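Endo-1,3-beta-glucanase, family GH16 (PDB 4CRQ) probably hydrolyses internal beta-1,3-glucosidic bonds in laminarin-type glucans, this chain being the GH16 catalytic module of a larger, modular laminarinase. Local coordinates at residues G91-W95 and P209-D214; L50-A54 and T65-M69; Y156-S160 and W170-G174; G61-T65 and V213-L218. The protein carries 1 engineered substitution. All coordinates share one frame; numbering follows the deposited sequence.

Contact 1 (G91-W95 and P209-D214); sequences GQGLW and PGFDVD
Trp95 carries the ring of Pro209 over one face of its indole, the two side chains crossing at about a right angle. This is a proline-aromatic CH-pi contact at the start of strand 94-102, in the beta-jelly-roll sandwich of GH16 enzymes, where a type II turn at Gly91-Leu94 meets the long loop that leads to the last strand. Pro209 CD does the touching: it sits 3.9 Å from the centroid of the six-membered ring of Trp95, displaced toward the rim, and comes closest at Trp95 CE3 (3.4 Å). CG of Trp95 is anti to its own nitrogen (chi1 -177°), which places the six-membered ring, and CE3 in particular, beneath the proline CD. Trp208 meets the same indole with its ring turned nearly perpendicular, so two consecutive loop residues hold it. Trp95 also touches Asn32 of helix 29-33.

Further along, the turn itself grips the loop. Gly93 has backbone angles that call for glycine, and a side chain there would also run into Val213 CG2. The aliphatic part of Gln92 lies over the loop, CG coming within 3.5 Å of Asp212 O. Asp214 N donates to Gln92 O at 2.9 Å, fairly straight (162°) but from above the carbonyl plane, and one water donates to both Gln92 O and Asp214 O. The carboxylate of Asp214 is shared: OD1 takes the hydroxyl of Ser216, while a second water accepts from Gln92 N (3.0 Å) and donates to Asp214 OD2 (2.9 Å).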
loop_
_atom_site.group_PDB
_atom_site.type_symbol
_atom_site.label_atom_id
_atom_site.label_comp_id
_atom_site.label_asym_id
_atom_site.label_seq_id
_atom_site.Cartn_x
_atom_site.Cartn_y
_atom_site.Cartn_z
ATOM N N GLY A 91 -8.499 -0.234 -14.811
ATOM C CA GLY A 91 -9.927 0.025 -14.957
ATOM C C GLY A 91 -10.313 1.208 -14.125
ATOM O O GLY A 91 -9.795 1.354 -12.997
ATOM N N GLN A 92 -11.220 2.039 -14.661
ATOM C CA GLN A 92 -11.738 3.225 -13.965
ATOM C C GLN A 92 -12.265 2.762 -12.608
ATOM O O GLN A 92 -13.057 1.800 -12.542
ATOM C CB GLN A 92 -12.816 3.948 -14.822
ATOM C CG GLN A 92 -13.142 5.378 -14.423
ATOM C CD GLN A 92 -11.942 6.318 -14.466
ATOM O OE1 GLN A 92 -11.876 7.234 -13.668
ATOM N NE2 GLN A 92 -10.983 6.087 -15.383
ATOM N N GLY A 93 -11.808 3.422 -11.543
ATOM C CA GLY A 93 -12.237 3.115 -10.178
ATOM C C GLY A 93 -11.232 2.312 -9.367
ATOM O O GLY A 93 -11.277 2.356 -8.130
ATOM N N LEU A 94 -10.334 1.580 -10.032
ATOM C CA LEU A 94 -9.413 0.678 -9.293
ATOM C C LEU A 94 -8.316 1.441 -8.594
ATOM O O LEU A 94 -7.723 2.353 -9.193
ATOM C CB LEU A 94 -8.818 -0.428 -10.197
ATOM C CG LEU A 94 -9.870 -1.404 -10.771
ATOM C CD1 LEU A 94 -9.195 -2.347 -11.751
ATOM C CD2 LEU A 94 -10.627 -2.165 -9.665
ATOM N N TRP A 95 -8.029 1.061 -7.338
ATOM C CA TRP A 95 -7.065 1.798 -6.528
ATOM C C TRP A 95 -6.208 0.881 -5.677
ATOM O O TRP A 95 -6.432 0.775 -4.459
ATOM C CB TRP A 95 -7.831 2.886 -5.761
ATOM C CG TRP A 95 -7.020 3.828 -4.909
ATOM C CD1 TRP A 95 -5.635 4.057 -4.928
ATOM C CD2 TRP A 95 -7.544 4.723 -3.900
ATOM N NE1 TRP A 95 -5.284 4.995 -3.998
ATOM C CE2 TRP A 95 -6.386 5.447 -3.344
ATOM C CE3 TRP A 95 -8.816 4.986 -3.395
ATOM C CZ2 TRP A 95 -6.528 6.402 -2.329
ATOM C CZ3 TRP A 95 -8.951 5.948 -2.377
ATOM C CH2 TRP A 95 -7.832 6.639 -1.856
ATOM N N PRO A 209 -9.467 8.263 -6.873
ATOM C CA PRO A 209 -9.784 7.730 -8.210
ATOM C C PRO A 209 -11.127 8.262 -8.760
ATOM O O PRO A 209 -11.324 8.257 -9.974
ATOM C CB PRO A 209 -9.859 6.220 -7.992
ATOM C CG PRO A 209 -10.288 6.077 -6.548
ATOM C CD PRO A 209 -9.590 7.217 -5.836
ATOM N N GLY A 210 -12.019 8.724 -7.881
ATOM C CA GLY A 210 -13.338 9.196 -8.302
ATOM C C GLY A 210 -14.353 8.097 -8.063
ATOM O O GLY A 210 -13.984 6.990 -7.644
ATOM N N PHE A 211 -15.612 8.395 -8.358
ATOM C CA PHE A 211 -16.747 7.494 -8.041
ATOM C C PHE A 211 -17.383 6.751 -9.217
ATOM O O PHE A 211 -18.400 6.068 -9.055
ATOM C CB PHE A 211 -17.767 8.289 -7.175
ATOM C CG PHE A 211 -17.120 8.865 -5.955
ATOM C CD1 PHE A 211 -16.826 8.026 -4.854
ATOM C CD2 PHE A 211 -16.763 10.234 -5.891
ATOM C CE1 PHE A 211 -16.206 8.539 -3.721
ATOM C CE2 PHE A 211 -16.136 10.747 -4.740
ATOM C CZ PHE A 211 -15.856 9.891 -3.665
ATOM N N ASP A 212 -16.755 6.879 -10.383
ATOM C CA ASP A 212 -17.167 6.139 -11.571
ATOM C C ASP A 212 -16.299 4.900 -11.642
ATOM O O ASP A 212 -15.060 4.974 -11.510
ATOM C CB ASP A 212 -17.037 7.003 -12.811
ATOM C CG ASP A 212 -17.881 8.270 -12.711
ATOM O OD1 ASP A 212 -18.877 8.282 -11.955
ATOM O OD2 ASP A 212 -17.581 9.270 -13.387
ATOM N N VAL A 213 -16.955 3.754 -11.831
ATOM C CA VAL A 213 -16.280 2.471 -11.896
ATOM C C VAL A 213 -16.627 1.791 -13.197
ATOM O O VAL A 213 -17.830 1.675 -13.555
ATOM C CB VAL A 213 -16.691 1.562 -10.702
ATOM C CG1 VAL A 213 -16.019 0.160 -10.757
ATOM C CG2 VAL A 213 -16.433 2.271 -9.350
ATOM N N ASP A 214 -15.590 1.332 -13.908
ATOM C CA ASP A 214 -15.811 0.514 -15.094
ATOM C C ASP A 214 -16.009 -0.948 -14.619
ATOM O O ASP A 214 -15.035 -1.708 -14.447
ATOM C CB ASP A 214 -14.652 0.644 -16.083
ATOM C CG ASP A 214 -14.838 -0.217 -17.322
ATOM O OD1 ASP A 214 -15.863 -0.940 -17.436
ATOM O OD2 ASP A 214 -13.947 -0.179 -18.190
HETATM O O HOH W 1 -12.603 -1.013 -13.067
HETATM O O HOH W 2 -11.763 1.540 -17.550
#

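Contact 2 (L50-A54 and T65-M69); sequences LVITA and TSARM. With ACT (acetate ion), chain F.
Buried apolar packing, from Leu50 and Ile52 to Ala67 and Met69, fills the space between two splayed arms of the hairpin of strands 49-59 and 62-70. No hydrogen bond spans these parts. The backbone of Leu50, Ile52 and Ala54 is bonded instead to strand 220-231, while strand 62-70, interrupted near Ala67, pairs with strand 196-204. The arms diverge into opposing layers of the jelly-roll sandwich, and their side chains meet in its interior.

Leu50 and Met69 meet tip to tip, Leu50 CD2 lying 3.7 Å from Met69 SD. The thioether bends at its last torsion (chi3 65°), which lays Met69 CE beside both methyls of the leucine. Ile52 uses its CG2 branch, 3.9 Å from Ala67 CB and 3.7 Å from Ser66 OG; that hydroxyl is bonded to Met202 O. Where the arms converge the backbones touch through CA-H...O contacts: Ser66 CA to Thr53 O is 3.5 Å and almost straight (175°), and Ala54 CA to Thr65 O is 3.3 Å.

Arg68 turns the other way as an extended chain. Its NE forms a salt bridge with Glu22, and NH2 donates to an acetate oxygen at 3.0 Å, an ion probably from the crystallisation liquor that Lys70 also binds. Methyls and sulfur thus pack inward, whereas hydroxyl and guanidinium find polar partners beyond the hairpin, so the arms meet mainly through apolar packing, with weak CA-H...O contacts where they converge.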
loop_
_atom_site.group_PDB
_atom_site.type_symbol
_atom_site.label_atom_id
_atom_site.label_comp_id
_atom_site.label_asym_id
_atom_site.label_seq_id
_atom_site.Cartn_x
_atom_site.Cartn_y
_atom_site.Cartn_z
ATOM N N LEU A 50 0.124 -13.983 -4.321
ATOM C CA LEU A 50 -1.072 -13.465 -3.667
ATOM C C LEU A 50 -1.954 -12.828 -4.755
ATOM O O LEU A 50 -1.472 -12.065 -5.604
ATOM C CB LEU A 50 -0.719 -12.400 -2.623
ATOM C CG LEU A 50 -1.849 -11.552 -2.016
ATOM C CD1 LEU A 50 -2.737 -12.453 -1.166
ATOM C CD2 LEU A 50 -1.280 -10.375 -1.228
ATOM N N VAL A 51 -3.241 -13.157 -4.729
ATOM C CA VAL A 51 -4.201 -12.564 -5.665
ATOM C C VAL A 51 -5.219 -11.828 -4.818
ATOM O O VAL A 51 -5.942 -12.466 -4.039
ATOM C CB VAL A 51 -4.884 -13.630 -6.571
ATOM C CG1 VAL A 51 -5.820 -12.975 -7.592
ATOM C CG2 VAL A 51 -3.830 -14.515 -7.252
ATOM N N ILE A 52 -5.289 -10.495 -4.960
ATOM C CA ILE A 52 -6.380 -9.708 -4.349
ATOM C C ILE A 52 -7.341 -9.403 -5.492
ATOM O O ILE A 52 -6.967 -8.753 -6.507
ATOM C CB ILE A 52 -5.887 -8.423 -3.663
ATOM C CG1 ILE A 52 -5.035 -8.758 -2.414
ATOM C CG2 ILE A 52 -7.068 -7.454 -3.364
ATOM C CD1 ILE A 52 -4.349 -7.553 -1.798
ATOM N N THR A 53 -8.589 -9.850 -5.326
ATOM C CA THR A 53 -9.590 -9.688 -6.379
ATOM C C THR A 53 -10.676 -8.698 -5.986
ATOM O O THR A 53 -11.313 -8.883 -4.946
ATOM C CB THR A 53 -10.244 -11.057 -6.747
ATOM O OG1 THR A 53 -9.226 -12.003 -7.092
ATOM C CG2 THR A 53 -11.227 -10.909 -7.931
ATOM N N ALA A 54 -10.866 -7.653 -6.799
ATOM C CA ALA A 54 -11.977 -6.705 -6.635
ATOM C C ALA A 54 -13.136 -7.223 -7.484
ATOM O O ALA A 54 -12.931 -7.549 -8.667
ATOM C CB ALA A 54 -11.583 -5.292 -7.067
ATOM N N THR A 65 -16.625 -5.811 -3.531
ATOM C CA THR A 65 -15.812 -6.442 -2.493
ATOM C C THR A 65 -14.370 -6.485 -2.963
ATOM O O THR A 65 -14.101 -6.507 -4.170
ATOM C CB THR A 65 -16.301 -7.866 -2.126
ATOM O OG1 THR A 65 -16.311 -8.668 -3.320
ATOM C CG2 THR A 65 -17.701 -7.831 -1.455
ATOM N N SER A 66 -13.431 -6.501 -2.008
ATOM C CA SER A 66 -12.013 -6.628 -2.323
ATOM C C SER A 66 -11.336 -7.090 -1.031
ATOM O O SER A 66 -12.046 -7.521 -0.097
ATOM C CB SER A 66 -11.456 -5.291 -2.822
ATOM O OG SER A 66 -10.133 -5.465 -3.338
ATOM N N ALA A 67 -10.004 -7.008 -0.960
ATOM C CA ALA A 67 -9.279 -7.386 0.247
ATOM C C ALA A 67 -8.278 -6.330 0.658
ATOM O O ALA A 67 -7.776 -5.584 -0.175
ATOM C CB ALA A 67 -8.566 -8.716 0.060
ATOM N N ARG A 68 -8.024 -6.279 1.961
ATOM C CA ARG A 68 -7.049 -5.401 2.584
ATOM C C ARG A 68 -6.381 -6.217 3.687
ATOM O O ARG A 68 -7.061 -6.783 4.551
ATOM C CB ARG A 68 -7.714 -4.129 3.141
ATOM C CG ARG A 68 -6.769 -3.231 3.950
ATOM C CD ARG A 68 -7.410 -1.860 4.173
ATOM N NE ARG A 68 -6.765 -1.098 5.253
ATOM C CZ ARG A 68 -6.777 0.241 5.362
ATOM N NH1 ARG A 68 -7.370 0.995 4.423
ATOM N NH2 ARG A 68 -6.179 0.819 6.396
ATOM N N MET A 69 -5.048 -6.272 3.646
ATOM C CA MET A 69 -4.249 -7.088 4.554
ATOM C C MET A 69 -3.145 -6.271 5.182
ATOM O O MET A 69 -2.628 -5.378 4.536
ATOM C CB MET A 69 -3.566 -8.168 3.726
ATOM C CG MET A 69 -4.458 -9.119 2.989
ATOM S SD MET A 69 -3.533 -9.922 1.663
ATOM C CE MET A 69 -2.274 -10.905 2.518
HETATM C C ACT F . -5.554 -0.100 10.183
HETATM O O ACT F . -5.878 -0.557 9.067
HETATM O OXT ACT F . -5.767 -0.648 11.302
HETATM C CH3 ACT F . -4.864 1.206 10.159
#

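Contact 3 (Y156-S160 and W170-G174)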
loop_
_atom_site.group_PDB
_atom_site.type_symbol
_atom_site.label_atom_id
_atom_site.label_comp_id
_atom_site.label_asym_id
_atom_site.label_seq_id
_atom_site.Cartn_x
_atom_site.Cartn_y
_atom_site.Cartn_z
ATOM N N TYR A 156 4.621 -7.428 -14.450
ATOM C CA TYR A 156 5.270 -7.292 -13.139
ATOM C C TYR A 156 6.282 -6.131 -13.145
ATOM O O TYR A 156 6.992 -5.912 -14.136
ATOM C CB TYR A 156 5.995 -8.558 -12.697
ATOM C CG TYR A 156 5.023 -9.625 -12.276
ATOM C CD1 TYR A 156 4.475 -9.636 -10.971
ATOM C CD2 TYR A 156 4.641 -10.639 -13.179
ATOM C CE1 TYR A 156 3.571 -10.623 -10.579
ATOM C CE2 TYR A 156 3.746 -11.629 -12.810
ATOM C CZ TYR A 156 3.211 -11.642 -11.517
ATOM O OH TYR A 156 2.334 -12.675 -11.209
ATOM N N HIS A 157 6.322 -5.408 -12.021
ATOM C CA HIS A 157 7.355 -4.413 -11.734
ATOM C C HIS A 157 7.768 -4.547 -10.298
ATOM O O HIS A 157 7.009 -5.091 -9.477
ATOM C CB HIS A 157 6.861 -3.002 -12.012
ATOM C CG HIS A 157 6.542 -2.765 -13.469
ATOM N ND1 HIS A 157 7.482 -2.383 -14.371
ATOM C CD2 HIS A 157 5.349 -2.891 -14.175
ATOM C CE1 HIS A 157 6.902 -2.263 -15.594
ATOM N NE2 HIS A 157 5.609 -2.573 -15.475
ATOM N N ILE A 158 8.953 -4.048 -9.969
ATOM C CA ILE A 158 9.428 -4.034 -8.579
ATOM C C ILE A 158 9.150 -2.639 -8.004
ATOM O O ILE A 158 9.633 -1.630 -8.547
ATOM C CB ILE A 158 10.940 -4.318 -8.473
ATOM C CG1 ILE A 158 11.343 -5.578 -9.296
ATOM C CG2 ILE A 158 11.372 -4.383 -6.994
ATOM C CD1 ILE A 158 10.689 -6.910 -8.907
ATOM N N TYR A 159 8.377 -2.583 -6.906
ATOM C CA TYR A 159 8.094 -1.305 -6.237
ATOM C C TYR A 159 8.799 -1.318 -4.902
ATOM O O TYR A 159 8.591 -2.264 -4.124
ATOM C CB TYR A 159 6.601 -1.143 -6.035
ATOM C CG TYR A 159 5.863 -1.123 -7.359
ATOM C CD1 TYR A 159 5.801 0.063 -8.116
ATOM C CD2 TYR A 159 5.239 -2.288 -7.874
ATOM C CE1 TYR A 159 5.143 0.091 -9.331
ATOM C CE2 TYR A 159 4.561 -2.261 -9.107
ATOM C CZ TYR A 159 4.511 -1.063 -9.836
ATOM O OH TYR A 159 3.858 -0.955 -11.052
ATOM N N SER A 160 9.633 -0.304 -4.598
ATOM C CA SER A 160 10.360 -0.343 -3.331
ATOM C C SER A 160 10.590 1.048 -2.767
ATOM O O SER A 160 10.509 2.051 -3.495
ATOM C CB SER A 160 11.722 -1.049 -3.531
ATOM O OG SER A 160 12.542 -0.273 -4.395
ATOM N N TRP A 170 12.126 6.409 -3.131
ATOM C CA TRP A 170 11.212 5.507 -3.847
ATOM C C TRP A 170 11.789 5.099 -5.177
ATOM O O TRP A 170 12.491 5.892 -5.836
ATOM C CB TRP A 170 9.866 6.178 -4.126
ATOM C CG TRP A 170 8.981 6.410 -2.937
ATOM C CD1 TRP A 170 7.864 5.676 -2.553
ATOM C CD2 TRP A 170 9.109 7.473 -1.935
ATOM N NE1 TRP A 170 7.312 6.184 -1.413
ATOM C CE2 TRP A 170 8.008 7.271 -0.985
ATOM C CE3 TRP A 170 9.999 8.544 -1.732
ATOM C CZ2 TRP A 170 7.814 8.110 0.116
ATOM C CZ3 TRP A 170 9.794 9.383 -0.624
ATOM C CH2 TRP A 170 8.727 9.165 0.280
ATOM N N PHE A 171 11.459 3.871 -5.589
ATOM C CA PHE A 171 11.941 3.277 -6.832
ATOM C C PHE A 171 10.873 2.434 -7.497
ATOM O O PHE A 171 10.035 1.831 -6.806
ATOM C CB PHE A 171 13.129 2.334 -6.557
ATOM C CG PHE A 171 14.257 2.952 -5.738
ATOM C CD1 PHE A 171 14.192 2.966 -4.328
ATOM C CD2 PHE A 171 15.384 3.516 -6.360
ATOM C CE1 PHE A 171 15.224 3.525 -3.563
ATOM C CE2 PHE A 171 16.422 4.082 -5.594
ATOM C CZ PHE A 171 16.343 4.088 -4.200
ATOM N N VAL A 172 10.920 2.403 -8.831
ATOM C CA VAL A 172 10.152 1.436 -9.616
ATOM C C VAL A 172 11.228 0.825 -10.470
ATOM O O VAL A 172 11.958 1.573 -11.156
ATOM C CB VAL A 172 8.993 2.013 -10.468
ATOM C CG1 VAL A 172 8.403 0.919 -11.383
ATOM C CG2 VAL A 172 7.921 2.595 -9.570
ATOM N N ASP A 173 11.348 -0.513 -10.399
ATOM C CA ASP A 173 12.356 -1.249 -11.169
ATOM C C ASP A 173 13.761 -0.639 -10.977
ATOM O O ASP A 173 14.575 -0.580 -11.925
ATOM C CB ASP A 173 11.951 -1.269 -12.662
ATOM C CG ASP A 173 10.738 -2.161 -12.955
ATOM O OD1 ASP A 173 10.472 -3.138 -12.202
ATOM O OD2 ASP A 173 10.054 -1.878 -13.964
ATOM N N GLY A 174 14.058 -0.175 -9.756
ATOM C CA GLY A 174 15.354 0.423 -9.450
ATOM C C GLY A 174 15.563 1.863 -9.842
ATOM O O GLY A 174 16.633 2.408 -9.559
HETATM O O HOH W 3 12.501 -1.049 -7.272
#
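His157 and Asp173 are joined by a short, nearly straight hydrogen bond, ND1 to OD2 at 2.7 Å (175°), with the oxygen lying in the imidazole plane and the carboxylate turned 37° from it. Asp173 OD1 accepts from Ile158 N at 2.8 Å. Both oxygens are met on their syn sides, so one carboxylate grips a side chain and the next backbone N-H. CG of Asp173 is anti to its carbonyl carbon (chi1 -71°), which swings the acid back across the neighbouring strand.

Asp173 N repays Ile158 by donating to its O at 2.8 Å; a water donates to the same carbonyl, accepts from Gly174 N and is hydrogen-bonded to Ser160 OG. Beyond, Ser160 and Phe171 form a hydrogen-bonded antiparallel pair, Ser160 N to Phe171 O at 3.1 Å and Phe171 N to Ser160 O at 2.9 Å. Between the Ile158-Asp173 and Ser160-Phe171 levels, Tyr159 and Val172 form a non-hydrogen-bonded pair with side chains alongside, CD1 to CG2 3.6 Å.

His157 NE2 is bonded to Asp152 O; with acceptors at both nitrogens, the imidazole probably leans toward the charged form. A leucine in place of His157 would probably leave Asp173 OD2 without its mate and the Asp152 carbonyl without this donor. This is an antiparallel beta hairpin of the jelly-roll sandwich, tied at its open end by an aspartate from the tight turn that leads into strand 175-181.

Contact 4 (G61-T65 and V213-L218)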
loop_
_atom_site.group_PDB
_atom_site.type_symbol
_atom_site.label_atom_id
_atom_site.label_comp_id
_atom_site.label_asym_id
_atom_site.label_seq_id
_atom_site.Cartn_x
_atom_site.Cartn_y
_atom_site.Cartn_z
ATOM N N GLY A 61 -24.466 -3.618 1.920
ATOM C CA GLY A 61 -24.830 -2.279 1.443
ATOM C C GLY A 61 -23.851 -1.709 0.402
ATOM O O GLY A 61 -24.104 -0.634 -0.173
ATOM N N ALA A 62 -22.733 -2.405 0.169
ATOM C CA ALA A 62 -21.741 -2.006 -0.843
ATOM C C ALA A 62 -22.014 -2.776 -2.113
ATOM O O ALA A 62 -22.641 -3.866 -2.075
ATOM C CB ALA A 62 -20.327 -2.271 -0.364
ATOM N N GLN A 63 -21.559 -2.254 -3.247
ATOM C CA GLN A 63 -21.691 -3.038 -4.483
ATOM C C GLN A 63 -20.356 -3.625 -4.948
ATOM O O GLN A 63 -20.322 -4.215 -6.029
ATOM C CB GLN A 63 -22.445 -2.273 -5.592
ATOM C CG GLN A 63 -21.638 -1.284 -6.357
ATOM C CD GLN A 63 -22.419 -0.505 -7.388
ATOM O OE1 GLN A 63 -23.056 -1.034 -8.305
ATOM N NE2 GLN A 63 -22.347 0.777 -7.242
ATOM N N TYR A 64 -19.283 -3.493 -4.151
ATOM C CA TYR A 64 -17.968 -4.083 -4.499
ATOM C C TYR A 64 -17.382 -4.757 -3.283
ATOM O O TYR A 64 -17.608 -4.303 -2.165
ATOM C CB TYR A 64 -16.951 -3.026 -4.999
ATOM C CG TYR A 64 -17.554 -2.145 -6.097
ATOM C CD1 TYR A 64 -17.736 -2.639 -7.414
ATOM C CD2 TYR A 64 -17.967 -0.826 -5.826
ATOM C CE1 TYR A 64 -18.300 -1.836 -8.421
ATOM C CE2 TYR A 64 -18.532 -0.007 -6.827
ATOM C CZ TYR A 64 -18.695 -0.528 -8.111
ATOM O OH TYR A 64 -19.251 0.227 -9.110
ATOM N N THR A 65 -16.625 -5.811 -3.531
ATOM C CA THR A 65 -15.812 -6.442 -2.493
ATOM C C THR A 65 -14.370 -6.485 -2.963
ATOM O O THR A 65 -14.101 -6.507 -4.170
ATOM C CB THR A 65 -16.301 -7.866 -2.126
ATOM O OG1 THR A 65 -16.311 -8.668 -3.320
ATOM C CG2 THR A 65 -17.701 -7.831 -1.455
ATOM N N VAL A 213 -16.955 3.754 -11.831
ATOM C CA VAL A 213 -16.280 2.471 -11.896
ATOM C C VAL A 213 -16.627 1.791 -13.197
ATOM O O VAL A 213 -17.830 1.675 -13.555
ATOM C CB VAL A 213 -16.691 1.562 -10.702
ATOM C CG1 VAL A 213 -16.019 0.160 -10.757
ATOM C CG2 VAL A 213 -16.433 2.271 -9.350
ATOM N N ASP A 214 -15.590 1.332 -13.908
ATOM C CA ASP A 214 -15.811 0.514 -15.094
ATOM C C ASP A 214 -16.009 -0.948 -14.619
ATOM O O ASP A 214 -15.035 -1.708 -14.447
ATOM C CB ASP A 214 -14.652 0.644 -16.083
ATOM C CG ASP A 214 -14.838 -0.217 -17.322
ATOM O OD1 ASP A 214 -15.863 -0.940 -17.436
ATOM O OD2 ASP A 214 -13.947 -0.179 -18.190
ATOM N N GLN A 215 -17.271 -1.337 -14.418
ATOM C CA GLN A 215 -17.562 -2.667 -13.875
ATOM C C GLN A 215 -17.227 -3.768 -14.882
ATOM O O GLN A 215 -17.102 -4.947 -14.467
ATOM C CB GLN A 215 -19.005 -2.776 -13.377
ATOM C CG GLN A 215 -19.387 -1.691 -12.362
ATOM C CD GLN A 215 -20.846 -1.761 -11.949
ATOM O OE1 GLN A 215 -21.685 -2.323 -12.672
ATOM N NE2 GLN A 215 -21.164 -1.191 -10.785
ATOM N N SER A 216 -17.061 -3.416 -16.176
ATOM C CA SER A 216 -16.670 -4.406 -17.185
ATOM C C SER A 216 -15.223 -4.918 -16.953
ATOM O O SER A 216 -14.833 -5.956 -17.524
ATOM C CB SER A 216 -16.801 -3.875 -18.626
ATOM O OG SER A 216 -15.729 -2.998 -18.962
ATOM N N LYS A 217 -14.447 -4.208 -16.123
ATOM C CA LYS A 217 -13.094 -4.637 -15.762
ATOM C C LYS A 217 -13.075 -5.514 -14.486
ATOM O O LYS A 217 -12.005 -5.938 -14.015
ATOM C CB LYS A 217 -12.169 -3.422 -15.608
ATOM C CG LYS A 217 -12.004 -2.574 -16.863
ATOM C CD LYS A 217 -11.465 -3.346 -18.068
ATOM C CE LYS A 217 -11.266 -2.387 -19.228
ATOM N NZ LYS A 217 -10.732 -3.042 -20.450
ATOM N N LEU A 218 -14.249 -5.787 -13.930
ATOM C CA LEU A 218 -14.363 -6.609 -12.710
ATOM C C LEU A 218 -14.823 -8.030 -13.126
ATOM O O LEU A 218 -15.667 -8.124 -14.028
ATOM C CB LEU A 218 -15.321 -5.958 -11.696
ATOM C CG LEU A 218 -14.959 -4.526 -11.294
ATOM C CD1 LEU A 218 -16.056 -3.927 -10.417
ATOM C CD2 LEU A 218 -13.611 -4.446 -10.574
#
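Tyr64 pushes its phenol into a pocket made by Val213, Gln215 and Leu218, and this is the compact half of the contact. Its hydroxyl meets Val213 head-on, OH lying 3.3 Å from CB with both valine methyls close by. Leu218 crosses the ring at about a right angle, CD1 touching CE1 at 3.7 Å. Gln215 NE2 donates to Tyr64 OH at 2.9 Å, an almost linear bond (174°) with the oxygen in the amide plane. The amide can do this because the glutamine runs out extended, its CG anti to the carbonyl carbon (chi1 -54°).

The solvent side is looser. Gln63 is exposed and takes part through its amide: OE1 receives a weak, bent bond from the same Gln215 NE2 at 3.1 Å (132°), the two amide planes standing nearly perpendicular. CG of Gln63 also rests over one face of its neighbour's phenol ring.

A single 3-10 turn, 215-217, carries Gln215, with Val213 just before it and Leu218 just after. Lys217 N bonds to Asp214 O, and Leu218 N to Gln215 O. An alanine instead of Tyr64 would probably open a gap between Val213 and Leu218 and take from Gln215 NE2 its straight bond, leaving the weak one to Gln63 in this contact.

On the strand side the chain turns a corner at Gln63, within strand 62-70, and Tyr64 opens the part that runs on. The fit is that of a connecting loop with a 3-10 turn, packed through one buried tyrosine against the margin of the GH16 jelly-roll sandwich.

Contacts 1 and 4 use successive parts of one loop, share Val213 and Asp214, and have centres about 9 Å apart. They also touch directly, Leu94 CD2 to Leu218 CD2 at 3.9 Å. Contact 2 packs against both, with Ala54 CB 4.2 Å from Leu94 CD2 and Ala54 O 3.7 Å from Leu218 CD2, and shares Thr65 with contact 4. Contact 3 stands apart, its centre about 21 Å from that of contact 2 and 28 Å from that of contact 4. The calcium site of Glu10, Gly48 and Asp225 lies nearer contacts 2 and 3: the side chain of Leu50 is about 8 Å from the ion, and that of Ile158 about 7 Å from that of Asp225.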